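Local atomic coordinates of Lactamase_B domain-containing protein (Bacillus lehensis G1, PDB entry 7EV5), a protein that binds two zinc ions in a metallo-beta-lactamase fold and, as a B3-type lactamase resembling glyoxalase II, probably acts as a dual-activity metallohydrolase. Residues A[197-200]-A[201-205]. Numbering follows the deposited sequence.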
# COMPACT_ATOMS: atom_id res chain seq x y z
N ILE A 197 -0.26 -8.74 -13.67
CA ILE A 197 -0.55 -7.74 -14.70
C ILE A 197 -1.19 -8.39 -15.92
O ILE A 197 -2.23 -7.94 -16.41
CB ILE A 197 0.73 -6.97 -15.08
CG1 ILE A 197 1.25 -6.17 -13.88
CG2 ILE A 197 0.47 -6.08 -16.30
CD1 ILE A 197 0.49 -4.92 -13.62
N GLY A 198 -0.58 -9.48 -16.40
CA GLY A 198 -1.10 -10.14 -17.59
C GLY A 198 -2.51 -10.65 -17.42
O GLY A 198 -3.35 -10.50 -18.31
N GLN A 199 -2.80 -11.25 -16.26
CA GLN A 199 -4.15 -11.77 -16.03
C GLN A 199 -5.19 -10.66 -16.03
O GLN A 199 -6.30 -10.84 -16.54
CB GLN A 199 -4.19 -12.55 -14.72
CG GLN A 199 -3.51 -13.91 -14.81
CD GLN A 199 -3.98 -14.73 -15.99
OE1 GLN A 199 -5.18 -14.97 -16.16
NE2 GLN A 199 -3.04 -15.15 -16.84
N GLU A 200 -4.86 -9.49 -15.46
CA GLU A 200 -5.85 -8.42 -15.43
C GLU A 200 -6.01 -7.79 -16.81
O GLU A 200 -7.12 -7.43 -17.21
CB GLU A 200 -5.48 -7.37 -14.37
CG GLU A 200 -5.55 -7.91 -12.94
CD GLU A 200 -6.82 -8.70 -12.67
OE1 GLU A 200 -7.92 -8.15 -12.89
OE2 GLU A 200 -6.72 -9.86 -12.23
N MET A 201 -4.90 -7.65 -17.55
CA MET A 201 -4.98 -7.15 -18.92
C MET A 201 -5.93 -8.00 -19.76
O MET A 201 -6.67 -7.47 -20.59
CB MET A 201 -3.57 -7.16 -19.52
CG MET A 201 -3.45 -6.55 -20.91
SD MET A 201 -1.72 -6.47 -21.43
CE MET A 201 -0.92 -6.17 -19.85
N ASP A 202 -5.92 -9.31 -19.55
CA ASP A 202 -6.72 -10.21 -20.35
C ASP A 202 -8.13 -10.42 -19.83
O ASP A 202 -9.02 -10.79 -20.61
CB ASP A 202 -6.02 -11.57 -20.47
CG ASP A 202 -4.70 -11.48 -21.21
OD1 ASP A 202 -4.46 -10.45 -21.88
OD2 ASP A 202 -3.91 -12.44 -21.12
N HIS A 203 -8.38 -10.20 -18.54
CA HIS A 203 -9.66 -10.63 -17.97
C HIS A 203 -10.36 -9.63 -17.05
O HIS A 203 -11.50 -9.90 -16.68
CB HIS A 203 -9.51 -11.97 -17.24
CG HIS A 203 -8.72 -12.99 -18.00
ND1 HIS A 203 -9.05 -13.40 -19.27
CD2 HIS A 203 -7.60 -13.68 -17.66
CE1 HIS A 203 -8.18 -14.30 -19.69
NE2 HIS A 203 -7.29 -14.49 -18.73
N ASN A 204 -9.74 -8.52 -16.67
CA ASN A 204 -10.42 -7.56 -15.81
C ASN A 204 -11.49 -6.84 -16.62
O ASN A 204 -11.16 -6.16 -17.60
CB ASN A 204 -9.41 -6.55 -15.25
CG ASN A 204 -10.00 -5.67 -14.15
OD1 ASN A 204 -11.04 -5.04 -14.33
ND2 ASN A 204 -9.31 -5.62 -13.01
N PRO A 205 -12.77 -6.95 -16.24
CA PRO A 205 -13.84 -6.36 -17.08
C PRO A 205 -13.83 -4.85 -17.12
O PRO A 205 -14.44 -4.27 -18.03
CB PRO A 205 -15.12 -6.90 -16.44
CG PRO A 205 -14.74 -7.21 -15.03
CD PRO A 205 -13.31 -7.65 -15.07
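The short C-terminal helix 197-203 of this metallo-beta-lactamase fold, which directly follows edge strand 195-196, closes at its C-terminal end with a pairing of Glu200 and Asn204, through both backbone and side chain. Asn204 N donates to Glu200 O at 2.9 Å, an i to i+4 bond. A second bond runs beside it: Asn204 ND2 reaches Glu200 OE1 at 2.9 Å. The amide meets the anti side of that oxygen, slightly out of the carboxylate plane, and the two flat groups stand almost perpendicular (87°). In the Glu200 chain the bend at chi2 (-46°) brings OE1 within bonding distance of Asn204 ND2. Both polar ends have further partners: Gln155 N also donates to Glu200 OE1, Thr195 OG1 bonds Glu200 OE2, and Asn204 ND2 is shared with Ser156 O. The pair therefore links the helix end to the 152-157 hairpin and to the preceding strand.

Earlier in the helix, Met201 N bonds Ile197 O at 2.9 Å and nearly straight (167°). Met201 CG stands anti to the backbone N and leaves the helix outward; SD turns back along it, and the bend at chi3 brings Met201 CE to 3.8 Å from Ile197 CG2. The bond from Asp202 N to Gly198 O is longer, 3.1 Å, and His203 N makes weak bonds to Gln199 O and Glu200 O. On the exposed side, Gln199 and His203 run side by side, and Gln199 OE1 lies at the imidazole edge, 3.1 Å from His203 CD2.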